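Local coordinates for protein phosphoribosyl-aminoimidazole carboxylase (Aspergillus clavatus, PDB 3K5I) that probably acts as an ATP-grasp enzyme of purine biosynthesis, making N5-carboxyaminoimidazole ribonucleotide from 5-aminoimidazole ribonucleotide, bicarbonate and ATP, at residues E228-D233 with L238-A243; I292-H297 with S331-I336; V273-F276 with S282-L285; I377-P382 with E388-P393. All coordinates share one frame; numbering follows the deposited sequence.

Interaction 1 (E228-D233 with L238-A243); sequences ETVQED and LVYAPA. With NA (sodium ion), chain E; ADP (adenosine-5'-diphosphate), chain G.
A beta hairpin of the ATP-grasp domain, strands 221-232 and 235-241, brings Glu228 against Tyr240 as an antiparallel hydrogen-bonded pair. Glu228 N donates to Tyr240 O at 3.2 Å, and Tyr240 N returns a bond to Glu228 O at 3.0 Å. The next hydrogen-bonded pair repeats this: Val230 N reaches Leu238 O at 2.8 Å, and Leu238 N donates to Val230 O. On the face carrying Glu228, Val230, Leu238 and Tyr240, the extended glutamate chain (CG anti to the backbone N, chi1 163°) runs past the phenol, its carboxylate plane 35° from the ring. Glu228 OE1 lies 3.8 Å from Tyr240 CB and pairs with Arg244 in a salt bridge; the same arginine makes a cation-pi contact with the ring. Val230 CG2 meets the ring edge at Tyr240 CE1, 4.0 Å away. On the other face of the sheet, Thr229 CG2 and Val239 CG2 lie side by side, 3.8 Å apart. Toward the turn, Gln231 O binds the sodium ion at 2.5 Å, while Gln231 CG comes within 3.5 Å of ADP O3'. A two-stranded hairpin whose end borders the nucleotide ribose thus forms part of the ATP-grasp ADP pocket.

Interaction 2 (I292-H297 with S331-I336); sequences IHNSGH and SIMLNI
Asn294 and Asn335 meet amide to amide, where the short 3-10 turn 294-296 of the ATP-grasp domain faces strand 331-337 of the large antiparallel sheet. Asn335 ND2 donates to Asn294 OD1 at 3.0 Å in a fairly straight bond. The acceptor lies in the amide plane of Asn335, but the donor is tilted from the carbonyl plane of Asn294, and the two amide planes are 42° apart. Next to this bond, Met333 SD lies 3.4 Å from Asn294 ND2, the two side chains crossing at about a right angle. Met333 SD also touches His297 CB at 3.9 Å and stands oblique to the imidazole, 5.0 Å from the ring centroid.

Both amides have further partners: Lys373 NZ bonds to Asn294 OD1, and Asn335 ND2 also reaches the carbonyl of Cys236. The lysine would be expected to polarise the Asn294 carbonyl. With CG anti to the backbone N (chi1 -161°), the Asn294 amide extends toward the strand. His297 stacks on His376 from the neighbouring strand 373-380. The turn itself is tied down from within. His297 N bonds to Asn294 O, while Gly296 N bonds to His293 O. The side chain of His293 turns back as well, and His293 ND1 accepts from Ser295 N at 2.9 Å, with the donor tilted 33° from the imidazole plane.

Interaction 3 (V273-F276 with S282-L285); sequences VEMF and SIML. With MG (magnesium ion), chain H; ADP (adenosine-5'-diphosphate), chain G.
Phe276 pairs with Met284 across two antiparallel strands, and on the first of these Glu274 OE2 binds the magnesium ion at 1.9 Å. ADP adds O3B and O1A to the metal, one from each phosphate, each at 2.2 Å; two waters also bind it, and Glu287 contributes OE2. Glu274 OE1 instead accepts a hydrogen bond from one of the metal waters. The extended glutamate chain (chi2 176°) carries the carboxylate away from the partner strand to the phosphates.

The strands themselves are held at Phe276 and Met284, an antiparallel hydrogen-bonded pair in which Met284 N donates to Phe276 O at 3.2 Å. The phenyl ring serves two sides. Phe276 CD1 lies 4.1 Å from Met284 CB, whereas ADP C2' sits in the ring plane at the edge, 3.8 Å from Phe276 CE2. Phe206 packs against the ring with nearly parallel planes. On the opposite face of the sheet, Met275 packs near Ile283, and the Val273 and Leu285 side chains cross at about a right angle, touching through Val273 CG1 and Leu285 CD1; helix 248-263 covers this apolar layer. Acidic residues on adjacent strands, here Glu274 and Glu287, hold magnesium against the nucleotide phosphates, as in the nucleotide site of ATP-grasp enzymes.

Interaction 4 (I377-P382 with E388-P393); sequences ITVTAP and ETHIQP
Val379 of strand 373-380 carries most of the contact on its side, dividing its two methyl groups between His390 and Ile391 of helix 384-399. Val379 CG1, anti to the backbone N at chi1 177°, comes to 3.8 Å from His390 CB and lies at the edge of the imidazole, near its plane. Val379 CG2 instead meets the end of the isoleucine, Ile391 CD1, at 4.0 Å. In Ile391 the CG1 branch is anti to the backbone N (chi1 -154°), and the chain continues almost straight through chi2, which brings the terminal methyl to the valine. Both pairs meet at a slant. His390 has a second neighbour along the strand: His390 CD2 stands 4.1 Å from Thr380 O, again close to the ring plane, with Ala381 CB looser at 4.5 Å. Gln323 of the second subunit also touches His390. The interface is dispersive packing, and the short segments run roughly antiparallel, their axes 8.3 Å apart at closest approach and 148° between directions. Ile377 continues the packing onto Leu394 of the helix. Helix 384-399 thus follows strand 373-380 in sequence and lies over one face of the sheet, where that strand runs between 331-337 and 358-362.

All four interactions reach one antiparallel sheet; strands of interactions 1, 2 and 4 are successive neighbours in it. Strand 331-337 of interaction 2 is the shared middle piece: Val239 N lies 2.6 Å from Met333 O on the side of interaction 1, and Val379 N lies 2.7 Å from Ile332 O on the side of interaction 4. Interactions 1 and 3, with centres about 13 Å apart, do not touch but both border ADP, one at the ribose and the other at the magnesium ion, the ribose and the adenine. Asn294 of the 292-297 turn has its side chain about 6 Å from the bound 5-aminoimidazole ribonucleotide and about 8 Å from the magnesium ion. The centres of interactions 3 and 4 are about 26 Å apart.

Interaction 1 (E228-D233 with L238-A243)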
loop_
_atom_site.group_PDB
_atom_site.type_symbol
_atom_site.label_atom_id
_atom_site.label_comp_id
_atom_site.label_asym_id
_atom_site.label_seq_id
_atom_site.Cartn_x
_atom_site.Cartn_y
_atom_site.Cartn_z
ATOM N N GLU A 228 9.874 20.068 1.153
ATOM C CA GLU A 228 9.659 21.352 0.492
ATOM C C GLU A 228 8.325 21.209 -0.179
ATOM O O GLU A 228 8.135 20.250 -0.932
ATOM C CB GLU A 228 10.621 21.292 -0.702
ATOM C CG GLU A 228 10.271 22.328 -1.745
ATOM C CD GLU A 228 11.367 22.394 -2.781
ATOM O OE1 GLU A 228 12.307 21.577 -2.774
ATOM O OE2 GLU A 228 11.279 23.271 -3.638
ATOM N N THR A 229 7.420 22.150 0.040
ATOM C CA THR A 229 6.137 21.986 -0.595
ATOM C C THR A 229 5.851 23.129 -1.538
ATOM O O THR A 229 6.387 24.216 -1.375
ATOM C CB THR A 229 5.019 22.008 0.485
ATOM O OG1 THR A 229 5.111 23.148 1.359
ATOM C CG2 THR A 229 5.263 20.854 1.381
ATOM N N VAL A 230 4.980 22.907 -2.509
ATOM C CA VAL A 230 4.635 23.987 -3.434
ATOM C C VAL A 230 3.130 24.103 -3.498
ATOM O O VAL A 230 2.400 23.145 -3.806
ATOM C CB VAL A 230 5.243 23.865 -4.851
ATOM C CG1 VAL A 230 4.911 25.138 -5.627
ATOM C CG2 VAL A 230 6.778 23.602 -4.809
ATOM N N GLN A 231 2.663 25.314 -3.200
ATOM C CA GLN A 231 1.233 25.561 -3.158
ATOM C C GLN A 231 0.845 26.515 -4.257
ATOM O O GLN A 231 1.616 27.387 -4.618
ATOM C CB GLN A 231 0.824 26.240 -1.837
ATOM C CG GLN A 231 0.462 25.307 -0.677
ATOM C CD GLN A 231 1.654 24.429 -0.355
ATOM O OE1 GLN A 231 1.555 23.193 -0.377
ATOM N NE2 GLN A 231 2.828 25.071 -0.100
ATOM N N GLU A 232 -0.360 26.340 -4.766
ATOM C CA GLU A 232 -0.892 27.269 -5.774
ATOM C C GLU A 232 -2.358 27.498 -5.490
ATOM O O GLU A 232 -3.138 26.548 -5.305
ATOM C CB GLU A 232 -0.623 26.968 -7.249
ATOM C CG GLU A 232 -0.306 25.544 -7.642
ATOM C CD GLU A 232 -0.989 25.160 -8.950
ATOM O OE1 GLU A 232 -0.360 25.329 -10.028
ATOM O OE2 GLU A 232 -2.159 24.715 -8.913
ATOM N N ASP A 233 -2.687 28.783 -5.448
ATOM C CA ASP A 233 -4.024 29.247 -5.141
ATOM C C ASP A 233 -4.280 28.751 -3.769
ATOM O O ASP A 233 -5.391 28.379 -3.461
ATOM C CB ASP A 233 -5.103 28.684 -6.051
ATOM C CG ASP A 233 -4.912 29.144 -7.458
ATOM O OD1 ASP A 233 -5.218 28.390 -8.414
ATOM O OD2 ASP A 233 -4.423 30.284 -7.546
ATOM N N LEU A 238 2.768 20.231 -5.031
ATOM C CA LEU A 238 3.863 19.267 -5.043
ATOM C C LEU A 238 4.544 19.207 -3.702
ATOM O O LEU A 238 4.524 20.199 -2.946
ATOM C CB LEU A 238 5.049 19.762 -5.882
ATOM C CG LEU A 238 4.584 19.874 -7.324
ATOM C CD1 LEU A 238 5.410 20.895 -8.153
ATOM C CD2 LEU A 238 4.773 18.422 -7.743
ATOM N N VAL A 239 5.172 18.051 -3.479
ATOM C CA VAL A 239 5.997 17.814 -2.291
ATOM C C VAL A 239 7.320 17.166 -2.772
ATOM O O VAL A 239 7.228 16.210 -3.523
ATOM C CB VAL A 239 5.289 17.028 -1.156
ATOM C CG1 VAL A 239 6.292 16.752 0.003
ATOM C CG2 VAL A 239 4.059 17.811 -0.611
ATOM N N TYR A 240 8.494 17.669 -2.367
ATOM C CA TYR A 240 9.832 17.098 -2.708
ATOM C C TYR A 240 10.409 16.639 -1.387
ATOM O O TYR A 240 10.619 17.369 -0.424
ATOM C CB TYR A 240 10.797 18.110 -3.311
ATOM C CG TYR A 240 10.267 18.710 -4.582
ATOM C CD1 TYR A 240 9.255 19.669 -4.554
ATOM C CD2 TYR A 240 10.720 18.259 -5.812
ATOM C CE1 TYR A 240 8.738 20.195 -5.708
ATOM C CE2 TYR A 240 10.181 18.801 -6.991
ATOM C CZ TYR A 240 9.234 19.775 -6.935
ATOM O OH TYR A 240 8.785 20.235 -8.156
ATOM N N ALA A 241 10.687 15.353 -1.323
ATOM C CA ALA A 241 11.157 14.857 -0.053
ATOM C C ALA A 241 12.451 14.084 -0.229
ATOM O O ALA A 241 12.514 13.159 -1.011
ATOM C CB ALA A 241 9.966 14.004 0.530
ATOM N N PRO A 242 13.514 14.483 0.469
ATOM C CA PRO A 242 13.504 15.597 1.416
ATOM C C PRO A 242 13.584 16.896 0.617
ATOM O O PRO A 242 13.769 16.799 -0.602
ATOM C CB PRO A 242 14.804 15.359 2.188
ATOM C CG PRO A 242 15.711 14.788 1.099
ATOM C CD PRO A 242 14.880 14.093 0.091
ATOM N N ALA A 243 13.476 18.050 1.294
ATOM C CA ALA A 243 13.492 19.407 0.728
ATOM C C ALA A 243 14.822 19.662 -0.006
ATOM O O ALA A 243 15.908 19.347 0.503
ATOM C CB ALA A 243 13.485 20.392 1.840
HETATM NA NA NA E . 3.109 29.305 -4.087
HETATM P PB ADP G . -5.248 25.938 4.585
HETATM O O1B ADP G . -6.503 25.924 3.799
HETATM O O2B ADP G . -5.845 25.452 5.888
HETATM O O3B ADP G . -3.937 25.089 4.552
HETATM P PA ADP G . -3.089 27.993 4.892
HETATM O O1A ADP G . -2.072 26.972 5.158
HETATM O O2A ADP G . -2.947 29.104 5.902
HETATM O O3A ADP G . -4.571 27.381 4.784
HETATM O "O5'" ADP G . -2.617 28.560 3.464
HETATM C "C5'" ADP G . -2.284 27.693 2.374
HETATM C "C4'" ADP G . -1.120 28.272 1.608
HETATM O "O4'" ADP G . -1.454 29.609 1.156
HETATM C "C3'" ADP G . 0.181 28.538 2.343
HETATM O "O3'" ADP G . 0.973 27.360 2.119
HETATM C "C2'" ADP G . 0.879 29.656 1.558
HETATM O "O2'" ADP G . 1.153 29.255 0.182
HETATM C "C1'" ADP G . -0.376 30.471 1.329
HETATM N N9 ADP G . -0.437 31.442 2.409
HETATM C C8 ADP G . -1.083 31.242 3.598
HETATM N N7 ADP G . -0.831 32.252 4.462
HETATM C C5 ADP G . -0.061 33.114 3.709
HETATM C C6 ADP G . 0.414 34.430 4.032
HETATM N N6 ADP G . 0.403 35.140 5.011
HETATM N N1 ADP G . 1.161 35.034 3.063
HETATM C C2 ADP G . 1.382 34.500 1.804
HETATM N N3 ADP G . 0.852 33.351 1.479
HETATM C C4 ADP G . 0.173 32.674 2.422
HETATM O O HOH W 1 4.230 27.648 -2.474
HETATM O O HOH W 2 1.257 30.190 -6.192
HETATM O O HOH W 3 3.898 28.427 -6.341
HETATM O O HOH W 4 4.740 31.091 -4.535
HETATM O O HOH W 5 1.439 30.142 -1.812
#

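Interaction 2 (I292-H297 with S331-I336)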
loop_
_atom_site.group_PDB
_atom_site.type_symbol
_atom_site.label_atom_id
_atom_site.label_comp_id
_atom_site.label_asym_id
_atom_site.label_seq_id
_atom_site.Cartn_x
_atom_site.Cartn_y
_atom_site.Cartn_z
ATOM N N ILE A 292 -2.728 13.516 10.386
ATOM C CA ILE A 292 -2.019 12.981 9.229
ATOM C C ILE A 292 -2.208 14.153 8.232
ATOM O O ILE A 292 -3.260 14.820 8.227
ATOM C CB ILE A 292 -2.623 11.583 8.769
ATOM C CG1 ILE A 292 -4.137 11.588 8.968
ATOM C CG2 ILE A 292 -1.993 10.477 9.706
ATOM C CD1 ILE A 292 -4.885 10.247 8.672
ATOM N N HIS A 293 -1.166 14.441 7.453
ATOM C CA HIS A 293 -1.155 15.644 6.604
ATOM C C HIS A 293 -0.717 15.350 5.181
ATOM O O HIS A 293 0.009 14.358 4.929
ATOM C CB HIS A 293 -0.112 16.646 7.342
ATOM C CG HIS A 293 -0.140 18.054 6.818
ATOM N ND1 HIS A 293 0.681 18.477 5.788
ATOM C CD2 HIS A 293 -0.881 19.135 7.177
ATOM C CE1 HIS A 293 0.461 19.760 5.558
ATOM N NE2 HIS A 293 -0.510 20.178 6.358
ATOM N N ASN A 294 -1.170 16.222 4.277
ATOM C CA ASN A 294 -0.865 16.041 2.857
ATOM C C ASN A 294 0.618 16.070 2.657
ATOM O O ASN A 294 1.182 15.436 1.766
ATOM C CB ASN A 294 -1.504 17.187 2.102
ATOM C CG ASN A 294 -1.673 16.922 0.643
ATOM O OD1 ASN A 294 -2.537 17.573 0.035
ATOM N ND2 ASN A 294 -0.842 16.040 0.045
ATOM N N SER A 295 1.249 16.869 3.483
ATOM C CA SER A 295 2.712 16.957 3.341
ATOM C C SER A 295 3.414 15.655 3.577
ATOM O O SER A 295 4.585 15.485 3.207
ATOM C CB SER A 295 3.321 18.046 4.246
ATOM O OG SER A 295 3.931 17.614 5.453
ATOM N N GLY A 296 2.703 14.738 4.218
ATOM C CA GLY A 296 3.354 13.464 4.478
ATOM C C GLY A 296 2.951 12.280 3.607
ATOM O O GLY A 296 3.381 11.121 3.835
ATOM N N HIS A 297 2.197 12.520 2.547
ATOM C CA HIS A 297 1.857 11.349 1.740
ATOM C C HIS A 297 3.002 10.520 1.162
ATOM O O HIS A 297 2.850 9.274 0.985
ATOM C CB HIS A 297 0.808 11.683 0.652
ATOM C CG HIS A 297 -0.450 12.262 1.188
ATOM N ND1 HIS A 297 -0.808 12.111 2.507
ATOM C CD2 HIS A 297 -1.505 12.836 0.561
ATOM C CE1 HIS A 297 -1.997 12.660 2.692
ATOM N NE2 HIS A 297 -2.439 13.106 1.528
ATOM N N SER A 331 11.910 11.412 -3.414
ATOM C CA SER A 331 10.589 11.351 -4.026
ATOM C C SER A 331 9.856 12.670 -4.181
ATOM O O SER A 331 10.178 13.709 -3.604
ATOM C CB SER A 331 9.735 10.196 -3.515
ATOM O OG SER A 331 9.523 10.235 -2.118
ATOM N N ILE A 332 8.868 12.619 -5.052
ATOM C CA ILE A 332 8.093 13.823 -5.308
ATOM C C ILE A 332 6.610 13.406 -5.304
ATOM O O ILE A 332 6.252 12.397 -5.927
ATOM C CB ILE A 332 8.456 14.431 -6.750
ATOM C CG1 ILE A 332 9.928 14.826 -6.793
ATOM C CG2 ILE A 332 7.748 15.795 -7.036
ATOM C CD1 ILE A 332 10.412 15.031 -8.210
ATOM N N MET A 333 5.749 14.166 -4.628
ATOM C CA MET A 333 4.321 13.824 -4.661
ATOM C C MET A 333 3.703 15.037 -5.323
ATOM O O MET A 333 4.044 16.202 -4.984
ATOM C CB MET A 333 3.726 13.595 -3.259
ATOM C CG MET A 333 2.178 13.342 -3.142
ATOM S SD MET A 333 1.463 14.507 -1.924
ATOM C CE MET A 333 1.523 16.003 -2.746
ATOM N N LEU A 334 2.809 14.699 -6.253
ATOM C CA LEU A 334 2.017 15.673 -7.003
ATOM C C LEU A 334 0.525 15.452 -6.645
ATOM O O LEU A 334 0.050 14.319 -6.599
ATOM C CB LEU A 334 2.241 15.477 -8.513
ATOM C CG LEU A 334 1.411 16.447 -9.373
ATOM C CD1 LEU A 334 2.006 17.836 -9.533
ATOM C CD2 LEU A 334 1.368 15.856 -10.729
ATOM N N ASN A 335 -0.240 16.490 -6.330
ATOM C CA ASN A 335 -1.643 16.257 -5.990
ATOM C C ASN A 335 -2.385 16.233 -7.297
ATOM O O ASN A 335 -1.901 16.883 -8.191
ATOM C CB ASN A 335 -2.238 17.433 -5.178
ATOM C CG ASN A 335 -2.191 17.158 -3.685
ATOM O OD1 ASN A 335 -2.039 15.997 -3.263
ATOM N ND2 ASN A 335 -2.274 18.210 -2.873
ATOM N N ILE A 336 -3.524 15.544 -7.368
ATOM C CA ILE A 336 -4.404 15.501 -8.515
ATOM C C ILE A 336 -5.612 16.253 -7.994
ATOM O O ILE A 336 -6.405 15.788 -7.191
ATOM C CB ILE A 336 -4.844 14.125 -8.837
ATOM C CG1 ILE A 336 -3.632 13.301 -9.246
ATOM C CG2 ILE A 336 -5.841 14.173 -9.974
ATOM C CD1 ILE A 336 -4.109 11.931 -9.471
#

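Interaction 3 (V273-F276 with S282-L285)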
loop_
_atom_site.group_PDB
_atom_site.type_symbol
_atom_site.label_atom_id
_atom_site.label_comp_id
_atom_site.label_asym_id
_atom_site.label_seq_id
_atom_site.Cartn_x
_atom_site.Cartn_y
_atom_site.Cartn_z
ATOM N N VAL A 273 3.382 20.024 10.439
ATOM C CA VAL A 273 3.853 21.417 10.603
ATOM C C VAL A 273 4.237 22.195 9.300
ATOM O O VAL A 273 5.125 21.775 8.578
ATOM C CB VAL A 273 4.827 21.571 11.795
ATOM C CG1 VAL A 273 5.294 22.979 11.858
ATOM C CG2 VAL A 273 4.144 21.145 13.131
ATOM N N GLU A 274 3.555 23.294 8.974
ATOM C CA GLU A 274 3.794 24.097 7.775
ATOM C C GLU A 274 4.585 25.363 8.101
ATOM O O GLU A 274 4.147 26.121 8.950
ATOM C CB GLU A 274 2.428 24.471 7.191
ATOM C CG GLU A 274 1.872 23.245 6.492
ATOM C CD GLU A 274 0.454 23.413 5.923
ATOM O OE1 GLU A 274 -0.116 22.406 5.479
ATOM O OE2 GLU A 274 -0.134 24.512 5.902
ATOM N N MET A 275 5.739 25.585 7.468
ATOM C CA MET A 275 6.564 26.764 7.746
ATOM C C MET A 275 6.973 27.443 6.467
ATOM O O MET A 275 6.937 26.904 5.365
ATOM C CB MET A 275 7.846 26.388 8.474
ATOM C CG MET A 275 7.499 25.724 9.783
ATOM S SD MET A 275 8.763 24.653 10.455
ATOM C CE MET A 275 8.700 23.189 9.391
ATOM N N PHE A 276 7.319 28.706 6.594
ATOM C CA PHE A 276 7.710 29.378 5.375
ATOM C C PHE A 276 9.190 29.660 5.549
ATOM O O PHE A 276 9.637 29.818 6.684
ATOM C CB PHE A 276 7.051 30.746 5.242
ATOM C CG PHE A 276 5.556 30.791 5.313
ATOM C CD1 PHE A 276 4.951 31.446 6.368
ATOM C CD2 PHE A 276 4.757 30.286 4.322
ATOM C CE1 PHE A 276 3.582 31.567 6.437
ATOM C CE2 PHE A 276 3.349 30.389 4.400
ATOM C CZ PHE A 276 2.761 31.059 5.455
ATOM N N SER A 282 15.394 32.924 7.749
ATOM C CA SER A 282 14.836 32.680 9.071
ATOM C C SER A 282 13.507 31.922 8.840
ATOM O O SER A 282 12.976 31.816 7.730
ATOM C CB SER A 282 14.571 34.003 9.759
ATOM O OG SER A 282 13.498 34.581 9.056
ATOM N N ILE A 283 12.940 31.377 9.907
ATOM C CA ILE A 283 11.719 30.614 9.768
ATOM C C ILE A 283 10.470 31.040 10.488
ATOM O O ILE A 283 10.451 31.552 11.617
ATOM C CB ILE A 283 11.935 29.082 9.817
ATOM C CG1 ILE A 283 13.069 28.713 8.864
ATOM C CG2 ILE A 283 10.724 28.335 9.302
ATOM C CD1 ILE A 283 13.592 27.256 9.025
ATOM N N MET A 284 9.401 30.781 9.757
ATOM C CA MET A 284 8.083 31.118 10.237
ATOM C C MET A 284 7.177 29.899 10.138
ATOM O O MET A 284 7.254 29.022 9.267
ATOM C CB MET A 284 7.557 32.263 9.392
ATOM C CG MET A 284 6.456 33.044 10.020
ATOM S SD MET A 284 6.895 34.807 9.816
ATOM C CE MET A 284 5.606 35.339 8.804
ATOM N N LEU A 285 6.300 29.853 11.119
ATOM C CA LEU A 285 5.364 28.760 11.124
ATOM C C LEU A 285 4.227 29.301 10.250
ATOM O O LEU A 285 4.015 30.522 10.206
ATOM C CB LEU A 285 4.922 28.495 12.566
ATOM C CG LEU A 285 3.833 27.425 12.554
ATOM C CD1 LEU A 285 4.063 26.269 13.543
ATOM C CD2 LEU A 285 2.579 28.199 12.838
HETATM MG MG MG H . -1.802 24.804 5.037
HETATM P PB ADP G . -5.248 25.938 4.585
HETATM O O1B ADP G . -6.503 25.924 3.799
HETATM O O2B ADP G . -5.845 25.452 5.888
HETATM O O3B ADP G . -3.937 25.089 4.552
HETATM P PA ADP G . -3.089 27.993 4.892
HETATM O O1A ADP G . -2.072 26.972 5.158
HETATM O O2A ADP G . -2.947 29.104 5.902
HETATM O O3A ADP G . -4.571 27.381 4.784
HETATM O "O5'" ADP G . -2.617 28.560 3.464
HETATM C "C5'" ADP G . -2.284 27.693 2.374
HETATM C "C4'" ADP G . -1.120 28.272 1.608
HETATM O "O4'" ADP G . -1.454 29.609 1.156
HETATM C "C3'" ADP G . 0.181 28.538 2.343
HETATM O "O3'" ADP G . 0.973 27.360 2.119
HETATM C "C2'" ADP G . 0.879 29.656 1.558
HETATM O "O2'" ADP G . 1.153 29.255 0.182
HETATM C "C1'" ADP G . -0.376 30.471 1.329
HETATM N N9 ADP G . -0.437 31.442 2.409
HETATM C C8 ADP G . -1.083 31.242 3.598
HETATM N N7 ADP G . -0.831 32.252 4.462
HETATM C C5 ADP G . -0.061 33.114 3.709
HETATM C C6 ADP G . 0.414 34.430 4.032
HETATM N N6 ADP G . 0.403 35.140 5.011
HETATM N N1 ADP G . 1.161 35.034 3.063
HETATM C C2 ADP G . 1.382 34.500 1.804
HETATM N N3 ADP G . 0.852 33.351 1.479
HETATM C C4 ADP G . 0.173 32.674 2.422
HETATM O O HOH W 6 -2.581 23.028 4.564
HETATM O O HOH W 7 -0.966 25.261 2.993
#

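Interaction 4 (I377-P382 with E388-P393)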
loop_
_atom_site.group_PDB
_atom_site.type_symbol
_atom_site.label_atom_id
_atom_site.label_comp_id
_atom_site.label_asym_id
_atom_site.label_seq_id
_atom_site.Cartn_x
_atom_site.Cartn_y
_atom_site.Cartn_z
ATOM N N ILE A 377 -0.012 11.268 -6.776
ATOM C CA ILE A 377 0.914 10.376 -7.454
ATOM C C ILE A 377 2.202 10.614 -6.716
ATOM O O ILE A 377 2.576 11.765 -6.410
ATOM C CB ILE A 377 1.354 10.829 -8.839
ATOM C CG1 ILE A 377 0.125 11.164 -9.662
ATOM C CG2 ILE A 377 2.201 9.698 -9.516
ATOM C CD1 ILE A 377 -0.866 10.051 -9.573
ATOM N N THR A 378 2.865 9.510 -6.410
ATOM C CA THR A 378 4.136 9.717 -5.725
ATOM C C THR A 378 5.212 9.079 -6.594
ATOM O O THR A 378 5.123 7.888 -6.885
ATOM C CB THR A 378 4.208 9.088 -4.281
ATOM O OG1 THR A 378 3.433 9.828 -3.358
ATOM C CG2 THR A 378 5.615 9.227 -3.704
ATOM N N VAL A 379 6.235 9.851 -6.930
ATOM C CA VAL A 379 7.347 9.257 -7.724
ATOM C C VAL A 379 8.690 9.169 -6.954
ATOM O O VAL A 379 9.174 10.149 -6.347
ATOM C CB VAL A 379 7.516 10.039 -9.044
ATOM C CG1 VAL A 379 8.684 9.544 -9.869
ATOM C CG2 VAL A 379 6.253 9.923 -9.821
ATOM N N THR A 380 9.302 7.986 -6.938
ATOM C CA THR A 380 10.571 7.850 -6.201
ATOM C C THR A 380 11.747 7.736 -7.204
ATOM O O THR A 380 11.563 7.631 -8.414
ATOM C CB THR A 380 10.520 6.527 -5.448
ATOM O OG1 THR A 380 10.207 5.488 -6.387
ATOM C CG2 THR A 380 9.379 6.531 -4.488
ATOM N N ALA A 381 12.969 7.734 -6.700
ATOM C CA ALA A 381 14.137 7.575 -7.543
ATOM C C ALA A 381 15.362 7.644 -6.655
ATOM O O ALA A 381 15.325 8.247 -5.572
ATOM C CB ALA A 381 14.186 8.490 -8.723
ATOM N N PRO A 382 16.443 6.980 -7.080
ATOM C CA PRO A 382 17.625 6.972 -6.214
ATOM C C PRO A 382 18.133 8.391 -6.019
ATOM O O PRO A 382 18.848 8.597 -5.077
ATOM C CB PRO A 382 18.637 6.067 -6.931
ATOM C CG PRO A 382 17.904 5.501 -8.196
ATOM C CD PRO A 382 16.440 5.880 -8.061
ATOM N N GLU A 388 12.809 13.978 -10.439
ATOM C CA GLU A 388 12.318 15.182 -11.098
ATOM C C GLU A 388 12.095 14.952 -12.604
ATOM O O GLU A 388 11.101 15.383 -13.206
ATOM C CB GLU A 388 13.328 16.278 -10.967
ATOM C CG GLU A 388 13.255 17.069 -9.678
ATOM C CD GLU A 388 14.575 17.795 -9.454
ATOM O OE1 GLU A 388 14.822 18.316 -8.351
ATOM O OE2 GLU A 388 15.391 17.864 -10.393
ATOM N N THR A 389 13.042 14.259 -13.217
ATOM C CA THR A 389 12.846 13.974 -14.634
ATOM C C THR A 389 11.697 13.005 -14.941
ATOM O O THR A 389 10.990 13.091 -15.963
ATOM C CB THR A 389 14.132 13.289 -15.078
ATOM O OG1 THR A 389 15.244 14.181 -14.902
ATOM C CG2 THR A 389 14.012 12.884 -16.507
ATOM N N HIS A 390 11.518 12.013 -14.083
ATOM C CA HIS A 390 10.434 11.073 -14.366
ATOM C C HIS A 390 9.107 11.758 -14.264
ATOM O O HIS A 390 8.174 11.442 -14.997
ATOM C CB HIS A 390 10.348 10.070 -13.276
ATOM C CG HIS A 390 11.387 8.999 -13.357
ATOM N ND1 HIS A 390 12.178 8.802 -14.473
ATOM C CD2 HIS A 390 11.749 8.058 -12.450
ATOM C CE1 HIS A 390 13.003 7.797 -14.233
ATOM N NE2 HIS A 390 12.752 7.318 -13.024
ATOM N N ILE A 391 8.994 12.692 -13.329
ATOM C CA ILE A 391 7.712 13.368 -13.180
ATOM C C ILE A 391 7.396 14.570 -14.081
ATOM O O ILE A 391 6.222 14.920 -14.291
ATOM C CB ILE A 391 7.460 13.764 -11.716
ATOM C CG1 ILE A 391 5.981 13.858 -11.405
ATOM C CG2 ILE A 391 8.153 15.067 -11.402
ATOM C CD1 ILE A 391 5.612 13.821 -9.811
ATOM N N GLN A 392 8.405 15.238 -14.615
ATOM C CA GLN A 392 8.053 16.414 -15.441
ATOM C C GLN A 392 6.860 16.420 -16.398
ATOM O O GLN A 392 5.957 17.276 -16.364
ATOM C CB GLN A 392 9.255 16.966 -16.198
ATOM C CG GLN A 392 8.996 18.361 -16.763
ATOM C CD GLN A 392 8.609 19.317 -15.671
ATOM O OE1 GLN A 392 9.475 19.890 -15.013
ATOM N NE2 GLN A 392 7.308 19.466 -15.443
ATOM N N PRO A 393 6.858 15.444 -17.285
ATOM C CA PRO A 393 5.791 15.333 -18.254
ATOM C C PRO A 393 4.370 15.273 -17.686
ATOM O O PRO A 393 3.408 15.766 -18.283
ATOM C CB PRO A 393 6.156 14.073 -19.019
ATOM C CG PRO A 393 7.468 13.714 -18.623
ATOM C CD PRO A 393 7.720 14.257 -17.263
#